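PDB 2GGQ: 401aa long hypothetical glucose-1-phosphate thymidylyltransferase from Sulfolobus tokodaii, which probably transfers a nucleotidyl group from UTP or dTTP to sugar 1-phosphates, releasing diphosphate and making nucleotide sugars such as UDP-GlcNAc, and also acetylates hexosamine phosphates. Local coordinates for residues A[4-9]-A[50-55]; A[20-25]-A[58-63]; A[98-103]-A[204-209]. All coordinates share one frame; numbering follows the deposited sequence.

Contact 1 (A[4-9]-A[50-55]); sequences FILAAG and TVIVSS. With TTP (thymidine-5'-triphosphate), chain E.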
loop_
_atom_site.group_PDB
_atom_site.type_symbol
_atom_site.label_atom_id
_atom_site.label_comp_id
_atom_site.label_asym_id
_atom_site.label_seq_id
_atom_site.Cartn_x
_atom_site.Cartn_y
_atom_site.Cartn_z
ATOM N N PHE A 4 18.335 4.796 0.248
ATOM C CA PHE A 4 17.391 5.755 -0.309
ATOM C C PHE A 4 16.051 5.076 -0.633
ATOM O O PHE A 4 16.035 4.076 -1.327
ATOM C CB PHE A 4 17.972 6.376 -1.557
ATOM C CG PHE A 4 19.261 7.128 -1.297
ATOM C CD1 PHE A 4 19.229 8.494 -1.041
ATOM C CD2 PHE A 4 20.492 6.457 -1.236
ATOM C CE1 PHE A 4 20.401 9.209 -0.783
ATOM C CE2 PHE A 4 21.688 7.172 -0.954
ATOM C CZ PHE A 4 21.634 8.556 -0.746
ATOM N N ILE A 5 14.959 5.631 -0.109
ATOM C CA ILE A 5 13.601 5.179 -0.456
ATOM C C ILE A 5 13.065 6.121 -1.512
ATOM O O ILE A 5 13.023 7.346 -1.290
ATOM C CB ILE A 5 12.672 5.113 0.789
ATOM C CG1 ILE A 5 13.348 4.271 1.891
ATOM C CG2 ILE A 5 11.259 4.540 0.391
ATOM C CD1 ILE A 5 12.631 4.237 3.272
ATOM N N LEU A 6 12.746 5.573 -2.686
ATOM C CA LEU A 6 12.225 6.373 -3.783
ATOM C C LEU A 6 10.715 6.424 -3.588
ATOM O O LEU A 6 9.996 5.447 -3.856
ATOM C CB LEU A 6 12.597 5.796 -5.142
ATOM C CG LEU A 6 14.082 5.430 -5.301
ATOM C CD1 LEU A 6 14.340 4.875 -6.678
ATOM C CD2 LEU A 6 14.963 6.624 -5.008
ATOM N N ALA A 7 10.268 7.555 -3.039
ATOM C CA ALA A 7 8.880 7.728 -2.611
ATOM C C ALA A 7 8.232 8.946 -3.274
ATOM O O ALA A 7 7.371 9.617 -2.662
ATOM C CB ALA A 7 8.810 7.855 -1.113
ATOM N N ALA A 8 8.665 9.244 -4.491
ATOM C CA ALA A 8 8.177 10.415 -5.207
ATOM C C ALA A 8 7.272 10.063 -6.410
ATOM O O ALA A 8 7.128 10.857 -7.353
ATOM C CB ALA A 8 9.358 11.288 -5.645
ATOM N N GLY A 9 6.681 8.879 -6.368
ATOM C CA GLY A 9 5.701 8.446 -7.362
ATOM C C GLY A 9 4.419 9.262 -7.202
ATOM O O GLY A 9 4.159 9.851 -6.140
ATOM N N THR A 50 17.487 8.098 3.617
ATOM C CA THR A 50 16.959 9.268 2.966
ATOM C C THR A 50 15.710 8.851 2.168
ATOM O O THR A 50 15.732 7.864 1.416
ATOM C CB THR A 50 18.020 9.854 1.995
ATOM O OG1 THR A 50 19.135 10.319 2.761
ATOM C CG2 THR A 50 17.463 11.063 1.151
ATOM N N VAL A 51 14.633 9.598 2.324
ATOM C CA VAL A 51 13.479 9.394 1.465
ATOM C C VAL A 51 13.453 10.493 0.456
ATOM O O VAL A 51 13.531 11.661 0.818
ATOM C CB VAL A 51 12.147 9.424 2.246
ATOM C CG1 VAL A 51 11.000 8.856 1.378
ATOM C CG2 VAL A 51 12.280 8.629 3.510
ATOM N N ILE A 52 13.310 10.128 -0.810
ATOM C CA ILE A 52 13.145 11.106 -1.874
ATOM C C ILE A 52 11.628 11.270 -2.173
ATOM O O ILE A 52 10.943 10.284 -2.438
ATOM C CB ILE A 52 13.894 10.645 -3.096
ATOM C CG1 ILE A 52 15.416 10.593 -2.750
ATOM C CG2 ILE A 52 13.614 11.577 -4.258
ATOM C CD1 ILE A 52 16.224 9.737 -3.679
ATOM N N VAL A 53 11.130 12.498 -2.099
ATOM C CA VAL A 53 9.674 12.769 -2.133
ATOM C C VAL A 53 9.348 13.834 -3.197
ATOM O O VAL A 53 10.235 14.570 -3.641
ATOM C CB VAL A 53 9.143 13.257 -0.746
ATOM C CG1 VAL A 53 9.469 12.252 0.380
ATOM C CG2 VAL A 53 9.691 14.654 -0.351
ATOM N N SER A 54 8.074 13.956 -3.581
ATOM C CA SER A 54 7.671 15.083 -4.412
ATOM C C SER A 54 7.663 16.303 -3.518
ATOM O O SER A 54 7.484 16.171 -2.303
ATOM C CB SER A 54 6.275 14.858 -4.978
ATOM O OG SER A 54 5.351 14.747 -3.907
ATOM N N SER A 55 7.878 17.480 -4.107
ATOM C CA SER A 55 7.815 18.776 -3.378
ATOM C C SER A 55 6.491 18.989 -2.667
ATOM O O SER A 55 6.466 19.478 -1.532
ATOM C CB SER A 55 8.066 19.950 -4.325
ATOM O OG SER A 55 9.335 19.808 -4.942
HETATM P PA TTP E . 5.003 3.387 -10.080
HETATM O O1A TTP E . 4.691 2.540 -11.312
HETATM O O2A TTP E . 5.867 2.596 -9.093
HETATM O O3A TTP E . 3.608 3.820 -9.312
HETATM P PB TTP E . 3.326 5.371 -8.969
HETATM O O1B TTP E . 2.768 5.712 -7.625
HETATM O O2B TTP E . 4.619 6.146 -9.010
HETATM O O3B TTP E . 2.511 5.900 -10.237
HETATM P PG TTP E . 0.943 5.936 -10.478
HETATM O O1G TTP E . 0.222 5.243 -9.329
HETATM O O2G TTP E . 0.469 7.363 -10.628
HETATM O O3G TTP E . 0.785 5.245 -11.814
HETATM O "O5'" TTP E . 5.671 4.787 -10.587
HETATM C "C5'" TTP E . 5.138 5.459 -11.755
HETATM C "C4'" TTP E . 5.240 6.997 -11.853
HETATM O "O4'" TTP E . 5.871 7.721 -10.775
HETATM C "C3'" TTP E . 6.133 7.311 -13.024
HETATM O "O3'" TTP E . 5.674 8.555 -13.583
HETATM C "C2'" TTP E . 7.536 7.471 -12.417
HETATM C "C1'" TTP E . 7.203 8.209 -11.129
HETATM N N1 TTP E . 8.146 8.118 -9.972
HETATM C C2 TTP E . 8.939 9.264 -9.596
HETATM O O2 TTP E . 8.921 10.342 -10.244
HETATM N N3 TTP E . 9.743 9.233 -8.527
HETATM C C4 TTP E . 9.826 8.137 -7.775
HETATM O O4 TTP E . 10.577 8.161 -6.785
HETATM C C5 TTP E . 9.037 6.937 -8.117
HETATM C C5M TTP E . 9.122 5.685 -7.272
HETATM C C6 TTP E . 8.206 6.992 -9.237
HETATM O O HOH W 1 5.948 11.772 -2.407
#

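Contact 2 (A[20-25]-A[58-63]); sequences TRPKAF and KEYFEK. With TTP (thymidine-5'-triphosphate), chain E.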
loop_
_atom_site.group_PDB
_atom_site.type_symbol
_atom_site.label_atom_id
_atom_site.label_comp_id
_atom_site.label_asym_id
_atom_site.label_seq_id
_atom_site.Cartn_x
_atom_site.Cartn_y
_atom_site.Cartn_z
ATOM N N THR A 20 -5.138 12.239 0.357
ATOM C CA THR A 20 -4.761 12.825 1.639
ATOM C C THR A 20 -3.469 12.289 2.301
ATOM O O THR A 20 -3.105 12.753 3.385
ATOM C CB THR A 20 -5.860 12.648 2.716
ATOM O OG1 THR A 20 -6.122 11.241 2.926
ATOM C CG2 THR A 20 -7.183 13.385 2.278
ATOM N N ARG A 21 -2.856 11.247 1.748
ATOM C CA ARG A 21 -1.547 10.805 2.281
ATOM C C ARG A 21 -0.699 10.289 1.140
ATOM O O ARG A 21 -1.240 9.816 0.140
ATOM C CB ARG A 21 -1.698 9.704 3.353
ATOM C CG ARG A 21 -2.090 8.316 2.790
ATOM C CD ARG A 21 -2.206 7.246 3.863
ATOM N NE ARG A 21 -3.454 7.359 4.638
ATOM C CZ ARG A 21 -3.522 7.153 5.941
ATOM N NH1 ARG A 21 -2.416 6.815 6.601
ATOM N NH2 ARG A 21 -4.687 7.272 6.590
ATOM N N PRO A 22 0.652 10.397 1.257
ATOM C CA PRO A 22 1.492 9.667 0.333
ATOM C C PRO A 22 1.326 8.166 0.480
ATOM O O PRO A 22 1.014 7.678 1.570
ATOM C CB PRO A 22 2.935 10.076 0.738
ATOM C CG PRO A 22 2.773 11.402 1.538
ATOM C CD PRO A 22 1.420 11.224 2.215
ATOM N N LYS A 23 1.535 7.456 -0.617
ATOM C CA LYS A 23 1.443 5.995 -0.644
ATOM C C LYS A 23 2.310 5.343 0.434
ATOM O O LYS A 23 1.930 4.299 1.001
ATOM C CB LYS A 23 1.715 5.500 -2.075
ATOM C CG LYS A 23 1.877 3.990 -2.338
ATOM C CD LYS A 23 1.561 3.566 -3.840
ATOM C CE LYS A 23 2.286 4.350 -4.936
ATOM N NZ LYS A 23 2.516 3.497 -6.156
ATOM N N ALA A 24 3.450 5.983 0.751
ATOM C CA ALA A 24 4.380 5.470 1.778
ATOM C C ALA A 24 3.732 5.403 3.164
ATOM O O ALA A 24 4.218 4.706 4.045
ATOM C CB ALA A 24 5.693 6.369 1.817
ATOM N N PHE A 25 2.632 6.132 3.361
ATOM C CA PHE A 25 1.953 6.132 4.673
ATOM C C PHE A 25 0.654 5.309 4.741
ATOM O O PHE A 25 -0.118 5.418 5.699
ATOM C CB PHE A 25 1.751 7.563 5.162
ATOM C CG PHE A 25 3.054 8.261 5.516
ATOM C CD1 PHE A 25 3.645 8.044 6.751
ATOM C CD2 PHE A 25 3.679 9.128 4.614
ATOM C CE1 PHE A 25 4.856 8.668 7.081
ATOM C CE2 PHE A 25 4.874 9.772 4.954
ATOM C CZ PHE A 25 5.453 9.524 6.194
ATOM N N LYS A 58 6.708 17.092 0.738
ATOM C CA LYS A 58 7.863 17.307 1.600
ATOM C C LYS A 58 7.446 17.549 3.039
ATOM O O LYS A 58 7.992 16.950 3.989
ATOM C CB LYS A 58 8.703 18.487 1.084
ATOM C CG LYS A 58 9.995 18.743 1.865
ATOM C CD LYS A 58 10.753 19.994 1.356
ATOM C CE LYS A 58 10.163 21.320 1.869
ATOM N NZ LYS A 58 10.874 21.875 3.081
ATOM N N GLU A 59 6.480 18.450 3.189
ATOM C CA GLU A 59 5.942 18.824 4.492
ATOM C C GLU A 59 5.384 17.624 5.253
ATOM O O GLU A 59 5.663 17.455 6.444
ATOM C CB GLU A 59 4.854 19.898 4.313
ATOM C CG GLU A 59 3.603 19.676 5.195
ATOM C CD GLU A 59 2.716 20.896 5.305
ATOM O OE1 GLU A 59 2.550 21.624 4.289
ATOM O OE2 GLU A 59 2.179 21.115 6.417
ATOM N N TYR A 60 4.582 16.803 4.568
ATOM C CA TYR A 60 3.951 15.650 5.181
ATOM C C TYR A 60 5.008 14.685 5.744
ATOM O O TYR A 60 4.912 14.238 6.901
ATOM C CB TYR A 60 3.037 14.949 4.162
ATOM C CG TYR A 60 2.113 13.910 4.747
ATOM C CD1 TYR A 60 0.742 14.145 4.853
ATOM C CD2 TYR A 60 2.610 12.695 5.222
ATOM C CE1 TYR A 60 -0.097 13.172 5.385
ATOM C CE2 TYR A 60 1.798 11.760 5.756
ATOM C CZ TYR A 60 0.449 11.979 5.826
ATOM O OH TYR A 60 -0.334 10.982 6.359
ATOM N N PHE A 61 6.011 14.377 4.924
ATOM C CA PHE A 61 7.106 13.486 5.339
ATOM C C PHE A 61 7.905 14.066 6.510
ATOM O O PHE A 61 8.156 13.371 7.508
ATOM C CB PHE A 61 8.028 13.181 4.162
ATOM C CG PHE A 61 7.520 12.079 3.233
ATOM C CD1 PHE A 61 7.921 10.743 3.417
ATOM C CD2 PHE A 61 6.671 12.384 2.182
ATOM C CE1 PHE A 61 7.481 9.712 2.548
ATOM C CE2 PHE A 61 6.222 11.374 1.295
ATOM C CZ PHE A 61 6.638 10.031 1.488
ATOM N N GLU A 62 8.288 15.342 6.409
ATOM C CA GLU A 62 9.071 15.966 7.498
ATOM C C GLU A 62 8.368 15.844 8.843
ATOM O O GLU A 62 8.992 15.501 9.845
ATOM C CB GLU A 62 9.455 17.423 7.166
ATOM C CG GLU A 62 10.836 17.531 6.496
ATOM C CD GLU A 62 10.999 18.712 5.546
ATOM O OE1 GLU A 62 10.055 19.525 5.409
ATOM O OE2 GLU A 62 12.089 18.813 4.924
ATOM N N LYS A 63 7.055 16.066 8.838
ATOM C CA LYS A 63 6.231 16.021 10.040
ATOM C C LYS A 63 6.034 14.626 10.650
ATOM O O LYS A 63 5.755 14.523 11.843
ATOM C CB LYS A 63 4.875 16.656 9.755
ATOM C CG LYS A 63 4.964 18.059 9.188
ATOM C CD LYS A 63 3.587 18.600 8.817
ATOM C CE LYS A 63 3.542 20.123 8.932
ATOM N NZ LYS A 63 3.810 20.554 10.349
HETATM P PA TTP E . 5.003 3.387 -10.080
HETATM O O1A TTP E . 4.691 2.540 -11.312
HETATM O O2A TTP E . 5.867 2.596 -9.093
HETATM O O3A TTP E . 3.608 3.820 -9.312
HETATM P PB TTP E . 3.326 5.371 -8.969
HETATM O O1B TTP E . 2.768 5.712 -7.625
HETATM O O2B TTP E . 4.619 6.146 -9.010
HETATM O O3B TTP E . 2.511 5.900 -10.237
HETATM P PG TTP E . 0.943 5.936 -10.478
HETATM O O1G TTP E . 0.222 5.243 -9.329
HETATM O O2G TTP E . 0.469 7.363 -10.628
HETATM O O3G TTP E . 0.785 5.245 -11.814
HETATM O "O5'" TTP E . 5.671 4.787 -10.587
HETATM C "C5'" TTP E . 5.138 5.459 -11.755
HETATM C "C4'" TTP E . 5.240 6.997 -11.853
HETATM O "O4'" TTP E . 5.871 7.721 -10.775
HETATM C "C3'" TTP E . 6.133 7.311 -13.024
HETATM O "O3'" TTP E . 5.674 8.555 -13.583
HETATM C "C2'" TTP E . 7.536 7.471 -12.417
HETATM C "C1'" TTP E . 7.203 8.209 -11.129
HETATM N N1 TTP E . 8.146 8.118 -9.972
HETATM C C2 TTP E . 8.939 9.264 -9.596
HETATM O O2 TTP E . 8.921 10.342 -10.244
HETATM N N3 TTP E . 9.743 9.233 -8.527
HETATM C C4 TTP E . 9.826 8.137 -7.775
HETATM O O4 TTP E . 10.577 8.161 -6.785
HETATM C C5 TTP E . 9.037 6.937 -8.117
HETATM C C5M TTP E . 9.122 5.685 -7.272
HETATM C C6 TTP E . 8.206 6.992 -9.237
#

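Contact 3 (A[98-103]-A[204-209]); sequences GDLFFS and GYWMDI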
loop_
_atom_site.group_PDB
_atom_site.type_symbol
_atom_site.label_atom_id
_atom_site.label_comp_id
_atom_site.label_asym_id
_atom_site.label_seq_id
_atom_site.Cartn_x
_atom_site.Cartn_y
_atom_site.Cartn_z
ATOM N N GLY A 98 9.358 3.030 -2.702
ATOM C CA GLY A 98 8.580 3.402 -1.526
ATOM C C GLY A 98 7.181 2.819 -1.324
ATOM O O GLY A 98 6.530 3.118 -0.316
ATOM N N ASP A 99 6.740 1.983 -2.255
ATOM C CA ASP A 99 5.438 1.316 -2.130
ATOM C C ASP A 99 5.521 -0.217 -2.004
ATOM O O ASP A 99 4.517 -0.934 -2.195
ATOM C CB ASP A 99 4.545 1.712 -3.303
ATOM C CG ASP A 99 5.095 1.273 -4.661
ATOM O OD1 ASP A 99 6.197 0.690 -4.772
ATOM O OD2 ASP A 99 4.371 1.508 -5.641
ATOM N N LEU A 100 6.705 -0.709 -1.637
ATOM C CA LEU A 100 6.936 -2.135 -1.525
ATOM C C LEU A 100 6.728 -2.594 -0.116
ATOM O O LEU A 100 7.281 -2.023 0.816
ATOM C CB LEU A 100 8.388 -2.500 -1.936
ATOM C CG LEU A 100 8.988 -1.916 -3.210
ATOM C CD1 LEU A 100 10.458 -2.385 -3.358
ATOM C CD2 LEU A 100 8.186 -2.360 -4.377
ATOM N N PHE A 101 5.950 -3.651 0.033
ATOM C CA PHE A 101 5.910 -4.389 1.248
ATOM C C PHE A 101 6.517 -5.740 0.957
ATOM O O PHE A 101 6.197 -6.365 -0.043
ATOM C CB PHE A 101 4.461 -4.590 1.713
ATOM C CG PHE A 101 4.359 -5.318 3.007
ATOM C CD1 PHE A 101 4.567 -4.653 4.202
ATOM C CD2 PHE A 101 4.110 -6.688 3.025
ATOM C CE1 PHE A 101 4.511 -5.332 5.406
ATOM C CE2 PHE A 101 4.056 -7.381 4.231
ATOM C CZ PHE A 101 4.267 -6.706 5.414
ATOM N N PHE A 102 7.350 -6.206 1.875
ATOM C CA PHE A 102 7.914 -7.553 1.823
ATOM C C PHE A 102 8.074 -8.081 3.246
ATOM O O PHE A 102 8.027 -7.330 4.211
ATOM C CB PHE A 102 9.215 -7.560 1.019
ATOM C CG PHE A 102 10.135 -6.454 1.371
ATOM C CD1 PHE A 102 11.104 -6.637 2.334
ATOM C CD2 PHE A 102 10.029 -5.216 0.751
ATOM C CE1 PHE A 102 11.958 -5.610 2.664
ATOM C CE2 PHE A 102 10.871 -4.195 1.095
ATOM C CZ PHE A 102 11.832 -4.395 2.048
ATOM N N SER A 103 8.203 -9.387 3.378
ATOM C CA SER A 103 7.936 -10.041 4.658
ATOM C C SER A 103 9.055 -9.966 5.689
ATOM O O SER A 103 8.818 -10.193 6.889
ATOM C CB SER A 103 7.596 -11.503 4.412
ATOM O OG SER A 103 8.715 -12.160 3.875
ATOM N N GLY A 204 10.409 -14.982 0.180
ATOM C CA GLY A 204 9.208 -14.724 1.018
ATOM C C GLY A 204 8.067 -13.984 0.299
ATOM O O GLY A 204 7.955 -13.970 -0.942
ATOM N N TYR A 205 7.202 -13.366 1.093
ATOM C CA TYR A 205 6.092 -12.582 0.570
ATOM C C TYR A 205 6.574 -11.219 0.091
ATOM O O TYR A 205 7.322 -10.547 0.768
ATOM C CB TYR A 205 5.062 -12.382 1.673
ATOM C CG TYR A 205 3.873 -11.565 1.233
ATOM C CD1 TYR A 205 2.902 -12.126 0.408
ATOM C CD2 TYR A 205 3.694 -10.253 1.666
ATOM C CE1 TYR A 205 1.790 -11.390 0.010
ATOM C CE2 TYR A 205 2.571 -9.508 1.269
ATOM C CZ TYR A 205 1.642 -10.087 0.442
ATOM O OH TYR A 205 0.535 -9.381 0.043
ATOM N N TRP A 206 6.102 -10.808 -1.079
ATOM C CA TRP A 206 6.417 -9.502 -1.639
ATOM C C TRP A 206 5.150 -8.971 -2.340
ATOM O O TRP A 206 4.385 -9.757 -2.905
ATOM C CB TRP A 206 7.535 -9.671 -2.673
ATOM C CG TRP A 206 7.948 -8.409 -3.399
ATOM C CD1 TRP A 206 8.958 -7.552 -3.043
ATOM C CD2 TRP A 206 7.377 -7.877 -4.598
ATOM N NE1 TRP A 206 9.035 -6.506 -3.943
ATOM C CE2 TRP A 206 8.083 -6.688 -4.908
ATOM C CE3 TRP A 206 6.329 -8.282 -5.442
ATOM C CZ2 TRP A 206 7.778 -5.910 -6.020
ATOM C CZ3 TRP A 206 6.026 -7.505 -6.546
ATOM C CH2 TRP A 206 6.750 -6.333 -6.828
ATOM N N MET A 207 4.941 -7.653 -2.316
ATOM C CA MET A 207 3.805 -7.036 -3.039
ATOM C C MET A 207 4.009 -5.522 -3.139
ATOM O O MET A 207 4.392 -4.880 -2.170
ATOM C CB MET A 207 2.454 -7.373 -2.347
ATOM C CG MET A 207 1.203 -6.642 -2.922
ATOM S SD MET A 207 0.761 -7.156 -4.598
ATOM C CE MET A 207 -0.556 -8.317 -4.175
ATOM N N ASP A 208 3.795 -4.961 -4.310
ATOM C CA ASP A 208 3.740 -3.513 -4.439
ATOM C C ASP A 208 2.295 -3.033 -4.229
ATOM O O ASP A 208 1.364 -3.633 -4.726
ATOM C CB ASP A 208 4.241 -3.046 -5.810
ATOM C CG ASP A 208 3.488 -3.676 -6.951
ATOM O OD1 ASP A 208 3.152 -4.867 -6.852
ATOM O OD2 ASP A 208 3.221 -2.960 -7.936
ATOM N N ILE A 209 2.125 -1.973 -3.455
ATOM C CA ILE A 209 0.813 -1.412 -3.176
ATOM C C ILE A 209 0.491 -0.450 -4.332
ATOM O O ILE A 209 0.661 0.749 -4.223
ATOM C CB ILE A 209 0.833 -0.753 -1.800
ATOM C CG1 ILE A 209 1.306 -1.791 -0.759
ATOM C CG2 ILE A 209 -0.565 -0.218 -1.426
ATOM C CD1 ILE A 209 1.312 -1.266 0.668
HETATM O O HOH W 2 3.285 0.066 -7.708
#

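Contact 1 (A[4-9]-A[50-55])
Strands 4-7 and 50-53 are parallel neighbours in the mixed sheet of the GT-A nucleotidyltransferase domain. They are joined by a beta-alpha-beta crossover through helix 33-43, and the first runs on into the nucleotide-binding loop. I5 pairs with V51, bonding to the residues on either side of it: I5 N donates to T50 O (2.8 Å), and I5 O accepts from I52 N (2.8 Å). A7 N then reaches I52 O at 2.9 Å, and a water donates to A7 O and accepts from S54 N. Branched residues suit this extended backbone, and their side chains alternate between the faces. On one face F4 and T50 lie side by side, F4 CD1 being 3.5 Å from T50 CB. L6 and I52 do likewise, and L6 CD2 meets I52 CD1 at 3.6 Å. On the other face, with I5 against helix 33-43, the V51 side chain is turned so that CG1 lies opposite its own amide nitrogen (chi1 -166°). There V51 CG1 presses on A7 CB at 3.5 Å, tighter than usual, so the small alanine suits the spot. G9 has the triphosphate at its backbone, G9 CA standing 3.0 Å from TTP O2B, where any beta carbon would collide with that oxygen. A8 CB packs on the backbone of V53 and S54, while its amide turns from the sheet to the base: A8 N donates to TTP O4 at 3.2 Å, with an angle of 148° at the hydrogen.

Contact 2 (A[20-25]-A[58-63])
K23 NZ is held by several oxygens: it donates to TTP O1B at 2.7 Å, bonds weakly to TTP O3A, and forms a salt bridge with D99. Lysine suits this place, its long chain carrying a positive charge to the triphosphate while its backbone stays in the 3-10 turn at 23-24. Its neighbours P22, A24 and F25 instead turn to helix 58-63. P22 CD sits over the centre of one face of the Y60 ring, a CH-pi contact 3.5 Å from P22 CD to that centroid. A chi1 of -168°, trans to the main-chain nitrogen, swings the Y60 ring across the loop, and R21 CB lies near its hydroxyl. P22 CG also touches F61, 3.5 Å from F61 CE2, and A24 CB meets F61 CZ at 3.8 Å, where a small methyl fits. The F25 ring completes an aromatic cluster: Y60 CE2 lies over one of its faces, 3.4 Å from F25 CD2, with the planes at 54°, while F25 CE2 comes over a face of F61, 3.5 Å from F61 CD1. R21 points its guanidinium elsewhere: R21 NH1 donates to F25 O at 2.8 Å, from above the carbonyl plane, and NH2 bridges to E302 and E319. No hydrogen bond joins residues 20-25 to 58-63, so the fit rests on apolar and aromatic packing, with the loop's charged groups turned to the triphosphate and to acidic partners.

Contact 3 (A[98-103]-A[204-209])
F101 and M207 form the hydrogen-bonded pair between strands 100-102 and 206-208, which run antiparallel at 165°. F101 N donates to M207 O at 3.0 Å, and M207 N returns a bond to F101 O at 2.9 Å. Two residues along, I209 N meets D99 O at 2.9 Å, almost straight at 173°. At the other end the backbone bond S103 N to Y205 O is weak, and so is the backbone to side-chain bond from Y205 N to S103 OG, which is also bonded to Y202 OH. G204 passes so near S103 OG that a beta carbon there would clash.

Apolar packing fills both faces. On one, the L100 side chain crosses W206 at a slant, L100 CD2 lying 3.9 Å from W206 CZ2, and F102 CB lies 4.1 Å from W206 CD1; the indole still spends its one N-H on A158 O. On the other face the F101 side chain is extended (chi1 -178°) and sets its ring edge against the edge of Y205, F101 CD2 to Y205 CE2 at 3.7 Å. Y205 stacks in turn on W221 of helix 212-225, and Y36 meets F101 edge-to-face. With an alanine here in place of F101, the edge of Y205 would probably lose its partner and a gap would open between Y205 and Y36.

Among the polar side chains, one water donates both to D99 OD2 (2.7 Å) and to D208 OD2 (3.0 Å), tying the two carboxylates together without direct contact. D99 OD2 also forms a salt bridge with K23, while Y130 holds D208 OD1. The whole is a two-stranded antiparallel ribbon beside the main sheet of a GT-A nucleotidyltransferase domain, with D99 at the edge of the triphosphate site.

How the contacts relate
Contacts 1 and 2 both reach the same bound TTP: contact 1 meets the base and the beta-phosphate, and K23 of contact 2 meets the beta-phosphate too. Their centres are 10 Å apart, and F61 of helix 58-63 packs on V53 and A7, V53 CG1 to F61 CD2 at 3.3 Å and A7 CB to F61 CZ at 4.0 Å. Contact 3 lies farther off, with its centre about 17 Å from that of contact 1 and about 19 Å from that of contact 2. It is tied to contact 1 by a probable hydrogen bond from G98 N to L6 O (2.8 Å), and to contact 2 by K23 NZ to D99 OD2, 2.8 Å.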